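PDB 5K1S: oxidoreductase, zinc-binding dehydrogenase family from Myxococcus xanthus, which acts as a zinc-binding medium-chain reductase in an alternative de novo route to isovaleryl coenzyme A. Local coordinates for residues V22-G27 and S72-L77; V47-H52 and M142-G147; E80-V85 and R100-Q105; G261-D266 and N283-M288; R277-G282 and E302-Y307. All blocks are in the same frame, centred on the assembly; numbering follows the deposited sequence.

Interaction 1. Residues V22-G27 and S72-L77; sequences VLRSFG and SVPAIL
The Phe-26 ring has the methyl group CG1 of Val-73 over the centre of one face. This is a CH-pi contact, with CG1 of Val-73 3.6 Å from the centroid of the Phe-26 ring, in the catalytic part of the medium-chain reductase fold. The backbone N of Ser-72 sits at the ring edge near CZ, close to the ring plane. On the other flat group, the Arg-24 guanidinium, CG1 of Val-22 covers one face toward its rim. Pro-74 approaches it obliquely, with CB 3.6 Å from Arg-24 NH1. The charge itself is paired with Glu-35 of strand 32-38 in a salt bridge.

Between these groups lies a single antiparallel bridge, the hydrogen-bonded pair Leu-23 and Ala-75. It ties strand 17-23 to the loop before strand 80-88. That loop leads on to His-79, a zinc ligand. Leu-23 N donates to Ala-75 O at 3.0 Å, in the carbonyl plane. Ala-75 N returns a bond to Leu-23 O, also 3.0 Å long. The same Leu-23 O has CA of Pro-74 at 3.2 Å as a CA-H...O contact. The peptide bond before Pro-74 is cis.

Deeper in, the Leu-23 side chain leaves with CG anti to the backbone N (chi1 -179°). Its CD2 meets CD1 of Leu-77 at 4.1 Å.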
# COMPACT_ATOMS: atom_id res chain seq x y z
N VAL A 22 27.27 -19.31 -21.70
CA VAL A 22 28.08 -18.28 -21.06
C VAL A 22 27.86 -16.96 -21.78
O VAL A 22 27.71 -16.93 -23.01
CB VAL A 22 29.57 -18.66 -21.05
CG1 VAL A 22 30.38 -17.65 -20.24
CG2 VAL A 22 29.76 -20.06 -20.49
N LEU A 23 27.85 -15.88 -21.02
CA LEU A 23 27.74 -14.52 -21.54
C LEU A 23 29.04 -13.80 -21.20
O LEU A 23 29.29 -13.49 -20.03
CB LEU A 23 26.53 -13.80 -20.95
CG LEU A 23 26.30 -12.37 -21.44
CD1 LEU A 23 25.78 -12.37 -22.87
CD2 LEU A 23 25.33 -11.64 -20.51
N ARG A 24 29.86 -13.53 -22.22
CA ARG A 24 31.14 -12.88 -22.01
C ARG A 24 31.12 -11.39 -22.32
O ARG A 24 32.10 -10.69 -22.02
CB ARG A 24 32.22 -13.56 -22.86
CG ARG A 24 32.35 -15.05 -22.55
CD ARG A 24 33.64 -15.65 -23.08
NE ARG A 24 33.85 -16.99 -22.53
CZ ARG A 24 34.41 -17.24 -21.35
NH1 ARG A 24 34.84 -16.25 -20.58
NH2 ARG A 24 34.55 -18.49 -20.93
N SER A 25 30.03 -10.87 -22.89
CA SER A 25 29.86 -9.44 -23.06
C SER A 25 28.37 -9.12 -23.12
O SER A 25 27.63 -9.74 -23.89
CB SER A 25 30.56 -8.93 -24.33
OG SER A 25 29.94 -9.44 -25.50
N PHE A 26 27.94 -8.17 -22.29
CA PHE A 26 26.54 -7.75 -22.32
C PHE A 26 26.19 -7.19 -23.69
O PHE A 26 27.01 -6.53 -24.34
CB PHE A 26 26.29 -6.70 -21.24
CG PHE A 26 26.59 -7.17 -19.85
CD1 PHE A 26 25.81 -8.15 -19.25
CD2 PHE A 26 27.63 -6.62 -19.13
CE1 PHE A 26 26.09 -8.58 -17.97
CE2 PHE A 26 27.91 -7.05 -17.84
CZ PHE A 26 27.13 -8.03 -17.26
N GLY A 27 24.97 -7.47 -24.14
CA GLY A 27 24.53 -6.98 -25.43
C GLY A 27 23.37 -7.76 -26.02
O GLY A 27 22.41 -8.09 -25.31
N SER A 72 28.22 -9.67 -13.60
CA SER A 72 29.58 -9.46 -14.08
C SER A 72 29.97 -10.58 -15.04
O SER A 72 29.86 -11.76 -14.70
CB SER A 72 30.56 -9.41 -12.91
OG SER A 72 31.87 -9.10 -13.36
N VAL A 73 30.42 -10.20 -16.23
CA VAL A 73 30.85 -11.16 -17.24
C VAL A 73 32.24 -11.70 -16.90
O VAL A 73 33.08 -10.97 -16.38
CB VAL A 73 30.84 -10.55 -18.65
CG1 VAL A 73 29.43 -10.14 -19.05
CG2 VAL A 73 31.79 -9.35 -18.73
N PRO A 74 32.50 -12.99 -17.21
CA PRO A 74 31.58 -13.97 -17.78
C PRO A 74 30.50 -14.38 -16.79
O PRO A 74 30.76 -14.41 -15.58
CB PRO A 74 32.49 -15.15 -18.13
CG PRO A 74 33.63 -15.03 -17.19
CD PRO A 74 33.84 -13.56 -16.98
N ALA A 75 29.30 -14.68 -17.28
CA ALA A 75 28.15 -14.90 -16.41
C ALA A 75 27.28 -16.03 -16.95
O ALA A 75 27.07 -16.14 -18.16
CB ALA A 75 27.31 -13.63 -16.27
N ILE A 76 26.80 -16.86 -16.03
CA ILE A 76 25.79 -17.87 -16.32
C ILE A 76 24.47 -17.33 -15.79
O ILE A 76 24.30 -17.17 -14.58
CB ILE A 76 26.13 -19.22 -15.69
CG1 ILE A 76 27.44 -19.76 -16.28
CG2 ILE A 76 25.00 -20.22 -15.90
CD1 ILE A 76 28.00 -20.97 -15.55
N LEU A 77 23.53 -17.04 -16.69
CA LEU A 77 22.28 -16.40 -16.32
C LEU A 77 21.24 -17.45 -15.93
O LEU A 77 21.43 -18.66 -16.11
CB LEU A 77 21.76 -15.53 -17.46
CG LEU A 77 22.79 -14.65 -18.18
CD1 LEU A 77 22.09 -13.70 -19.14
CD2 LEU A 77 23.67 -13.88 -17.19

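Interaction 2. Residues V47-H52 and M142-G147; sequences VLLRVH and MVAPVG
Residues Val-47 to Leu-49 pair with Met-142 to Ala-144 in antiparallel fashion, and the axes of the short strands come within 4.6 Å at 133° between their directions. Val-47 with Ala-144 and Leu-49 with Met-142 are hydrogen-bonded pairs. Leu-48 with Val-143 is the non-hydrogen-bonded pair between them. Leu-49 N donates to Met-142 O at 2.8 Å. The return bond, from Met-142 N to Leu-49 O, is longer. At the Val-47 end, Ala-144 N binds Val-47 O, while the bond from Val-47 N to Ala-144 O is weak.

Leu-48 and Val-143 share one face of the sheet. Their side chains meet at about a right angle, with CD1 of Leu-48 4.1 Å from CG2 of Val-143. Val-47, Leu-49, Met-142 and Ala-144 occupy the other face. Met-142 has CG between the backbone N and the carbonyl carbon (chi1 68°). There CG lies 4.0 Å from CB of Leu-49 and 3.8 Å from CG2 of Val-51. SD also touches that Val-51 methyl, at 3.9 Å. Leu-49 reaches on with CD1 to CB of Ala-144. Beyond the strand, the Val-47 and Val-146 side chains cross at about a right angle, CG2 of Val-47 3.7 Å from CG1 of Val-146.

Strand 46-56 is central to the GroES-like sheet, and Leu-149 and Thr-103 from other strands pack on the Leu-49 face. The side chains that meet across the contact are aliphatic or thioether groups. The interior seam is therefore apolar, and its polar backbone atoms are met largely by bonds between the strands.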
# COMPACT_ATOMS: atom_id res chain seq x y z
N VAL A 47 24.50 -26.83 -1.96
CA VAL A 47 24.03 -28.05 -2.62
C VAL A 47 24.39 -27.95 -4.09
O VAL A 47 24.26 -26.88 -4.70
CB VAL A 47 22.52 -28.24 -2.41
CG1 VAL A 47 21.90 -29.06 -3.54
CG2 VAL A 47 22.24 -28.89 -1.07
N LEU A 48 24.83 -29.07 -4.67
CA LEU A 48 25.11 -29.15 -6.10
C LEU A 48 23.90 -29.73 -6.81
O LEU A 48 23.46 -30.84 -6.47
CB LEU A 48 26.35 -29.99 -6.37
CG LEU A 48 26.73 -30.19 -7.85
CD1 LEU A 48 27.01 -28.85 -8.52
CD2 LEU A 48 27.92 -31.11 -7.98
N LEU A 49 23.37 -28.99 -7.78
CA LEU A 49 22.16 -29.39 -8.49
C LEU A 49 22.50 -29.85 -9.90
O LEU A 49 23.42 -29.32 -10.55
CB LEU A 49 21.16 -28.23 -8.57
CG LEU A 49 20.36 -27.92 -7.30
CD1 LEU A 49 19.55 -26.66 -7.51
CD2 LEU A 49 19.45 -29.08 -6.93
N ARG A 50 21.75 -30.83 -10.38
CA ARG A 50 21.81 -31.29 -11.76
C ARG A 50 20.60 -30.70 -12.46
O ARG A 50 19.48 -31.21 -12.34
CB ARG A 50 21.83 -32.82 -11.83
CG ARG A 50 22.37 -33.39 -13.13
CD ARG A 50 21.32 -33.45 -14.22
NE ARG A 50 21.52 -34.61 -15.09
CZ ARG A 50 21.01 -35.81 -14.86
NH1 ARG A 50 20.26 -36.04 -13.78
NH2 ARG A 50 21.25 -36.81 -15.70
N VAL A 51 20.82 -29.61 -13.19
CA VAL A 51 19.72 -28.83 -13.75
C VAL A 51 19.07 -29.62 -14.87
O VAL A 51 19.72 -29.97 -15.86
CB VAL A 51 20.20 -27.47 -14.24
CG1 VAL A 51 19.02 -26.62 -14.70
CG2 VAL A 51 20.99 -26.75 -13.15
N HIS A 52 17.77 -29.91 -14.72
CA HIS A 52 16.99 -30.53 -15.78
C HIS A 52 16.24 -29.52 -16.63
O HIS A 52 15.86 -29.84 -17.76
CB HIS A 52 15.99 -31.53 -15.18
CG HIS A 52 16.62 -32.78 -14.66
ND1 HIS A 52 16.83 -33.89 -15.45
CD2 HIS A 52 17.09 -33.09 -13.43
CE1 HIS A 52 17.39 -34.84 -14.72
NE2 HIS A 52 17.56 -34.38 -13.49
N MET A 142 24.59 -26.42 -11.07
CA MET A 142 24.68 -25.16 -10.36
C MET A 142 24.69 -25.44 -8.87
O MET A 142 24.05 -26.39 -8.40
CB MET A 142 23.52 -24.22 -10.71
CG MET A 142 22.16 -24.70 -10.22
SD MET A 142 20.80 -23.64 -10.77
CE MET A 142 21.18 -22.12 -9.91
N VAL A 143 25.43 -24.62 -8.13
CA VAL A 143 25.43 -24.68 -6.68
C VAL A 143 24.34 -23.76 -6.16
O VAL A 143 24.04 -22.72 -6.74
CB VAL A 143 26.82 -24.30 -6.12
CG1 VAL A 143 26.75 -24.02 -4.62
CG2 VAL A 143 27.80 -25.43 -6.38
N ALA A 144 23.74 -24.16 -5.04
CA ALA A 144 22.64 -23.40 -4.47
C ALA A 144 22.66 -23.50 -2.95
O ALA A 144 22.62 -24.62 -2.41
CB ALA A 144 21.30 -23.90 -5.01
N PRO A 145 22.71 -22.39 -2.22
CA PRO A 145 22.51 -22.46 -0.77
C PRO A 145 21.14 -23.06 -0.47
O PRO A 145 20.15 -22.77 -1.15
CB PRO A 145 22.60 -21.00 -0.32
CG PRO A 145 23.33 -20.30 -1.41
CD PRO A 145 22.97 -21.01 -2.67
N VAL A 146 21.09 -23.93 0.54
CA VAL A 146 19.83 -24.60 0.85
C VAL A 146 18.74 -23.58 1.13
O VAL A 146 17.55 -23.85 0.91
CB VAL A 146 20.01 -25.57 2.04
CG1 VAL A 146 20.97 -26.69 1.65
CG2 VAL A 146 20.50 -24.83 3.28
N GLY A 147 19.11 -22.38 1.59
CA GLY A 147 18.14 -21.35 1.88
C GLY A 147 17.40 -20.81 0.67
O GLY A 147 16.38 -20.14 0.85

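Interaction 3. Residues E80-V85 and R100-Q105; sequences EAAGEV and RAATLQ
Thr-103 points its side chain at Ala-81, and its hydroxyl carries the side-chain bond of this contact. OG1 lies between the backbone N and the carbonyl carbon (chi1 58°). From there it accepts the N-H of Ala-81 at 3.1 Å. OG1 also hydrogen-bonds the backbone O of His-79, a residue that binds zinc. The backbone of Thr-103 adds a bond, N to Ala-81 O at 2.8 Å, nearly along the C=O axis. A valine in place of Thr-103 would probably leave the Ala-81 N-H and the His-79 carbonyl without their hydroxyl mate, and the backbone beside the zinc ligand less firmly held.

Ala-82 and Ala-102 stand opposite each other on one face, with CB to CB 4.3 Å. Ala-101 turns to the other face, across from Gly-83, which has no side chain. Two bonds join that pair: Gly-83 N to Ala-101 O at 3.0 Å, and Ala-101 N to Gly-83 O at 3.1 Å. Glu-84 and Arg-100 share the alanine face, but their charged ends stay apart. Arg-100 has a cation-pi contact with Trp-158 instead.

The pair forms an antiparallel beta hairpin of the GroES-like domain, and its Glu-80 end borders the zinc site of Cys-57, His-79 and Cys-166.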
# COMPACT_ATOMS: atom_id res chain seq x y z
N GLU A 80 15.46 -19.45 -12.63
CA GLU A 80 14.24 -20.24 -12.57
C GLU A 80 14.56 -21.69 -12.89
O GLU A 80 14.00 -22.27 -13.82
CB GLU A 80 13.21 -19.67 -13.56
CG GLU A 80 11.77 -19.71 -13.07
CD GLU A 80 10.83 -18.98 -14.00
OE1 GLU A 80 11.32 -18.37 -14.98
OE2 GLU A 80 9.60 -18.99 -13.77
N ALA A 81 15.44 -22.29 -12.10
CA ALA A 81 16.00 -23.60 -12.39
C ALA A 81 15.38 -24.67 -11.50
O ALA A 81 15.10 -24.43 -10.32
CB ALA A 81 17.52 -23.60 -12.20
N ALA A 82 15.17 -25.85 -12.08
CA ALA A 82 14.68 -27.02 -11.36
C ALA A 82 15.61 -28.18 -11.68
O ALA A 82 15.91 -28.44 -12.85
CB ALA A 82 13.24 -27.36 -11.76
N GLY A 83 16.07 -28.87 -10.65
CA GLY A 83 17.05 -29.92 -10.84
C GLY A 83 17.05 -30.93 -9.73
O GLY A 83 16.11 -31.02 -8.94
N GLU A 84 18.14 -31.70 -9.67
CA GLU A 84 18.26 -32.85 -8.78
C GLU A 84 19.53 -32.71 -7.95
O GLU A 84 20.60 -32.43 -8.50
CB GLU A 84 18.29 -34.15 -9.59
CG GLU A 84 18.46 -35.41 -8.76
CD GLU A 84 18.56 -36.65 -9.63
OE1 GLU A 84 18.53 -36.51 -10.87
OE2 GLU A 84 18.69 -37.76 -9.07
N VAL A 85 19.40 -32.91 -6.65
CA VAL A 85 20.55 -32.84 -5.74
C VAL A 85 21.43 -34.06 -6.00
O VAL A 85 21.03 -35.19 -5.72
CB VAL A 85 20.10 -32.78 -4.28
CG1 VAL A 85 21.30 -32.77 -3.34
CG2 VAL A 85 19.23 -31.55 -4.05
N ARG A 100 14.58 -33.35 -5.06
CA ARG A 100 14.14 -32.55 -6.20
C ARG A 100 13.93 -31.12 -5.73
O ARG A 100 13.12 -30.87 -4.83
CB ARG A 100 12.85 -33.13 -6.79
CG ARG A 100 12.94 -34.61 -7.13
CD ARG A 100 11.56 -35.21 -7.34
NE ARG A 100 10.80 -34.50 -8.38
CZ ARG A 100 10.88 -34.77 -9.68
NH1 ARG A 100 11.67 -35.73 -10.12
NH2 ARG A 100 10.15 -34.07 -10.54
N ALA A 101 14.64 -30.18 -6.35
CA ALA A 101 14.66 -28.80 -5.89
C ALA A 101 14.39 -27.83 -7.03
O ALA A 101 14.54 -28.17 -8.21
CB ALA A 101 16.01 -28.46 -5.23
N ALA A 102 14.00 -26.61 -6.66
CA ALA A 102 13.81 -25.52 -7.60
C ALA A 102 14.28 -24.23 -6.95
O ALA A 102 13.93 -23.96 -5.80
CB ALA A 102 12.34 -25.39 -8.03
N THR A 103 15.07 -23.45 -7.68
CA THR A 103 15.70 -22.26 -7.11
C THR A 103 14.70 -21.11 -7.01
O THR A 103 13.80 -20.96 -7.84
CB THR A 103 16.89 -21.82 -7.96
OG1 THR A 103 16.46 -21.58 -9.31
CG2 THR A 103 17.98 -22.89 -7.96
N LEU A 104 14.89 -20.28 -5.98
CA LEU A 104 14.19 -19.01 -5.88
C LEU A 104 14.83 -18.00 -6.83
O LEU A 104 15.75 -18.31 -7.59
CB LEU A 104 14.23 -18.50 -4.44
CG LEU A 104 13.38 -19.22 -3.39
CD1 LEU A 104 13.74 -18.73 -2.00
CD2 LEU A 104 11.90 -18.99 -3.65
N GLN A 105 14.34 -16.76 -6.78
CA GLN A 105 14.95 -15.70 -7.56
C GLN A 105 16.18 -15.14 -6.84
O GLN A 105 17.25 -15.02 -7.44
CB GLN A 105 13.93 -14.59 -7.81
CG GLN A 105 12.73 -15.04 -8.64
CD GLN A 105 11.40 -14.71 -7.99
OE1 GLN A 105 11.34 -14.27 -6.84
NE2 GLN A 105 10.31 -14.93 -8.72

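Interaction 4. Residues G261-D266 and N283-M288; sequences GSATFD and NLESGM
Asn-283 and Ser-262 make the close part of this contact. OD1 of Asn-283 accepts the backbone N-H of Ser-262 at 2.7 Å, with a nearly straight bond (160°). The other branch of the Asn-283 amide serves its own loop: ND2 donates to Gly-287 O at 3.1 Å, with that oxygen in the amide plane. One flat group is thus held at both ends, with its rotation fixed. CB of Ser-262 lies against the same Gly-287 O at 3.3 Å. Gly-261 places its CA beside OD1 of Asn-283, and a CB there would collide with that oxygen. An alanine at Asn-283 would probably leave the Ser-262 N-H and the Gly-287 carbonyl without their partners and the loop less fixed against the helix.

The solvent side is looser. The extended chain of Glu-285 brings its carboxylate beside CB of Ala-263, with OE1 3.8 Å away. A water bridges the two segments here, 2.9 Å from Ser-262 OG and 2.9 Å from Glu-285 OE1, to which it donates.

Asn-283 packs on Pro-293 and Met-288 on Asn-292, both of the second subunit. The arrangement is that of a Rossmann-type domain, where the loop after strand 276-280 closes over the start of helix 262-270.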
# COMPACT_ATOMS: atom_id res chain seq x y z
N GLY A 261 0.36 -2.27 -13.97
CA GLY A 261 0.95 -1.10 -13.34
C GLY A 261 0.36 0.21 -13.82
O GLY A 261 -0.86 0.40 -13.77
N SER A 262 1.22 1.11 -14.30
CA SER A 262 0.80 2.47 -14.61
C SER A 262 -0.31 2.49 -15.66
O SER A 262 -1.23 3.33 -15.58
CB SER A 262 1.99 3.29 -15.09
OG SER A 262 2.62 2.68 -16.21
N ALA A 263 -0.26 1.59 -16.64
CA ALA A 263 -1.19 1.68 -17.76
C ALA A 263 -2.64 1.54 -17.32
O ALA A 263 -3.53 2.19 -17.88
CB ALA A 263 -0.85 0.61 -18.80
N THR A 264 -2.89 0.71 -16.30
CA THR A 264 -4.25 0.44 -15.84
C THR A 264 -4.52 0.96 -14.43
O THR A 264 -5.63 0.80 -13.93
CB THR A 264 -4.53 -1.06 -15.88
OG1 THR A 264 -3.69 -1.73 -14.92
CG2 THR A 264 -4.27 -1.63 -17.26
N PHE A 265 -3.53 1.58 -13.79
CA PHE A 265 -3.64 1.90 -12.37
C PHE A 265 -4.81 2.85 -12.10
O PHE A 265 -5.65 2.59 -11.24
CB PHE A 265 -2.33 2.49 -11.86
CG PHE A 265 -2.22 2.53 -10.36
CD1 PHE A 265 -1.96 1.37 -9.65
CD2 PHE A 265 -2.36 3.71 -9.67
CE1 PHE A 265 -1.85 1.40 -8.28
CE2 PHE A 265 -2.25 3.75 -8.30
CZ PHE A 265 -2.00 2.59 -7.60
N ASP A 266 -4.86 3.97 -12.83
CA ASP A 266 -5.88 4.98 -12.56
C ASP A 266 -7.28 4.39 -12.63
O ASP A 266 -8.15 4.76 -11.83
CB ASP A 266 -5.73 6.15 -13.54
CG ASP A 266 -6.66 7.30 -13.21
OD1 ASP A 266 -6.37 8.05 -12.26
OD2 ASP A 266 -7.68 7.46 -13.92
N ASN A 283 4.93 -3.39 -13.15
CA ASN A 283 4.83 -2.13 -13.88
C ASN A 283 5.50 -2.35 -15.24
O ASN A 283 6.69 -2.08 -15.42
CB ASN A 283 5.48 -0.98 -13.12
CG ASN A 283 4.99 0.37 -13.59
OD1 ASN A 283 3.88 0.50 -14.12
ND2 ASN A 283 5.80 1.40 -13.39
N LEU A 284 4.72 -2.85 -16.20
CA LEU A 284 5.29 -3.29 -17.47
C LEU A 284 5.84 -2.13 -18.28
O LEU A 284 6.92 -2.25 -18.87
CB LEU A 284 4.23 -4.06 -18.26
CG LEU A 284 3.73 -5.33 -17.56
CD1 LEU A 284 2.66 -6.04 -18.39
CD2 LEU A 284 4.88 -6.29 -17.25
N GLU A 285 5.14 -1.01 -18.31
CA GLU A 285 5.58 0.14 -19.10
C GLU A 285 6.55 1.04 -18.34
O GLU A 285 7.05 2.00 -18.91
CB GLU A 285 4.37 0.95 -19.56
CG GLU A 285 3.47 0.18 -20.52
CD GLU A 285 2.28 0.99 -20.98
OE1 GLU A 285 2.12 2.14 -20.54
OE2 GLU A 285 1.49 0.46 -21.80
N SER A 286 6.82 0.74 -17.07
CA SER A 286 7.77 1.51 -16.26
C SER A 286 7.38 2.97 -16.13
O SER A 286 8.20 3.80 -15.73
CB SER A 286 9.19 1.40 -16.83
OG SER A 286 9.59 0.04 -16.95
N GLY A 287 6.13 3.31 -16.46
CA GLY A 287 5.70 4.68 -16.40
C GLY A 287 5.28 5.10 -15.00
O GLY A 287 4.95 4.29 -14.14
N MET A 288 5.32 6.41 -14.77
CA MET A 288 4.89 6.96 -13.50
C MET A 288 3.37 7.10 -13.48
O MET A 288 2.68 6.91 -14.49
CB MET A 288 5.55 8.31 -13.25
CG MET A 288 7.08 8.27 -13.23
SD MET A 288 7.76 7.27 -11.89
CE MET A 288 7.93 5.68 -12.70
O HOH W 1 1.81 4.21 -18.57

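Interaction 5. Residues R277-G282 and E302-Y307; sequences RVVVVG and EILGAY
Arg-277 sets its CB alongside Glu-302 on the same face of the sheet. CB of Arg-277 is 3.8 Å from CB of Glu-302 and also near Glu-302 O. CG lies between the backbone N and the carbonyl carbon (chi1 56°). From CG through CD to NE the chain is extended and leads away from the other strand. NE hydrogen-bonds the carbonyl O of Gly-179. At the tip, NH2 forms a salt bridge with Glu-185. The carboxylate of Glu-302 stays apart from this guanidinium, with OE1 6.0 Å from NE of Arg-277.

The two strands are parallel neighbours in the six-stranded sheet of the Rossmann-type domain. Strand 302-305 is its edge within the chain, and it pairs antiparallel with a strand of the second subunit, so the sheet runs on across the interface. Within the chain, Val-278 O accepts Leu-304 N, and Leu-304 O accepts Val-280 N. The last rung is Ala-306 N to Val-280 O, at 3.0 Å.

Val-280 and Ile-303 lie side by side on the face opposite Arg-277, pointing the same way. Their CG2 methyls are 3.6 Å apart. On the Arg-277 face, CG1 of Val-279 touches CB of Ala-306 at 4.1 Å.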
# COMPACT_ATOMS: atom_id res chain seq x y z
N ARG A 277 -8.34 -2.97 -1.32
CA ARG A 277 -6.88 -2.97 -1.27
C ARG A 277 -6.32 -3.39 -2.62
O ARG A 277 -6.77 -4.39 -3.19
CB ARG A 277 -6.38 -3.90 -0.16
CG ARG A 277 -6.87 -5.33 -0.27
CD ARG A 277 -6.67 -6.09 1.03
NE ARG A 277 -6.99 -7.51 0.89
CZ ARG A 277 -8.22 -8.01 0.93
NH1 ARG A 277 -9.26 -7.21 1.11
NH2 ARG A 277 -8.41 -9.31 0.80
N VAL A 278 -5.35 -2.63 -3.12
CA VAL A 278 -4.70 -2.90 -4.39
C VAL A 278 -3.31 -3.46 -4.09
O VAL A 278 -2.50 -2.80 -3.42
CB VAL A 278 -4.61 -1.64 -5.26
CG1 VAL A 278 -3.86 -1.92 -6.56
CG2 VAL A 278 -6.00 -1.10 -5.55
N VAL A 279 -3.03 -4.65 -4.59
CA VAL A 279 -1.74 -5.30 -4.41
C VAL A 279 -0.94 -5.11 -5.69
O VAL A 279 -1.25 -5.72 -6.72
CB VAL A 279 -1.90 -6.79 -4.06
CG1 VAL A 279 -0.55 -7.38 -3.68
CG2 VAL A 279 -2.90 -6.97 -2.93
N VAL A 280 0.08 -4.26 -5.64
CA VAL A 280 0.86 -3.91 -6.81
C VAL A 280 2.06 -4.84 -6.88
O VAL A 280 2.85 -4.93 -5.93
CB VAL A 280 1.31 -2.44 -6.76
CG1 VAL A 280 1.99 -2.05 -8.07
CG2 VAL A 280 0.12 -1.53 -6.48
N VAL A 281 2.21 -5.52 -8.02
CA VAL A 281 3.35 -6.41 -8.23
C VAL A 281 4.11 -6.12 -9.51
O VAL A 281 5.28 -6.53 -9.64
CB VAL A 281 2.90 -7.89 -8.20
CG1 VAL A 281 1.91 -8.18 -9.32
CG2 VAL A 281 4.09 -8.83 -8.26
N GLY A 282 3.54 -5.41 -10.49
CA GLY A 282 4.21 -5.21 -11.76
C GLY A 282 3.99 -3.81 -12.30
O GLY A 282 3.01 -3.13 -11.97
N GLU A 302 -6.18 0.74 0.23
CA GLU A 302 -4.85 0.27 0.59
C GLU A 302 -4.12 -0.13 -0.68
O GLU A 302 -4.67 -0.86 -1.52
CB GLU A 302 -4.91 -0.90 1.57
CG GLU A 302 -5.77 -0.63 2.79
CD GLU A 302 -5.68 -1.74 3.82
OE1 GLU A 302 -4.86 -2.66 3.64
OE2 GLU A 302 -6.45 -1.70 4.81
N ILE A 303 -2.88 0.34 -0.83
CA ILE A 303 -2.04 -0.00 -1.97
C ILE A 303 -0.83 -0.74 -1.42
O ILE A 303 0.06 -0.13 -0.82
CB ILE A 303 -1.62 1.24 -2.77
CG1 ILE A 303 -2.86 1.96 -3.30
CG2 ILE A 303 -0.69 0.84 -3.91
CD1 ILE A 303 -2.58 3.32 -3.90
N LEU A 304 -0.80 -2.06 -1.62
CA LEU A 304 0.23 -2.93 -1.06
C LEU A 304 1.18 -3.39 -2.15
O LEU A 304 0.74 -3.81 -3.23
CB LEU A 304 -0.40 -4.14 -0.37
CG LEU A 304 -1.55 -3.85 0.60
CD1 LEU A 304 -2.14 -5.16 1.12
CD2 LEU A 304 -1.08 -2.98 1.75
N GLY A 305 2.48 -3.31 -1.88
CA GLY A 305 3.47 -3.85 -2.78
C GLY A 305 3.83 -5.28 -2.44
O GLY A 305 3.83 -5.68 -1.28
N ALA A 306 4.13 -6.06 -3.48
CA ALA A 306 4.54 -7.45 -3.33
C ALA A 306 5.74 -7.71 -4.22
O ALA A 306 5.72 -7.37 -5.41
CB ALA A 306 3.40 -8.41 -3.69
N TYR A 307 6.79 -8.29 -3.65
CA TYR A 307 8.06 -8.46 -4.35
C TYR A 307 8.67 -9.81 -4.01
O TYR A 307 8.64 -10.24 -2.85
CB TYR A 307 9.03 -7.33 -3.98
CG TYR A 307 10.38 -7.42 -4.65
CD1 TYR A 307 10.52 -7.22 -6.02
CD2 TYR A 307 11.53 -7.70 -3.91
CE1 TYR A 307 11.76 -7.30 -6.63
CE2 TYR A 307 12.77 -7.78 -4.51
CZ TYR A 307 12.88 -7.58 -5.87
OH TYR A 307 14.12 -7.66 -6.48

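In the fold
Interactions 1, 2 and 3 belong to the catalytic part of the chain and all close before interactions 4 and 5, in the Rossmann-type part, open. Interactions 2 and 3 lie about 7 Å apart between centres and share one sheet, in which strands 46-56 and 80-88 are neighbours. Interaction 3 is nested inside the loop closed by interaction 2, while interactions 1 and 2 alternate along the chain. Interactions 4 and 5, centres about 13 Å apart, also alternate. Phe-265 of helix 262-270 packs on Val-280 and Ile-303 between them. Centres of interactions 2 and 4 are about 36 Å apart. Of the first three, interaction 3 comes closest to the zinc site, while interactions 4 and 5 both contribute to the subunit interface.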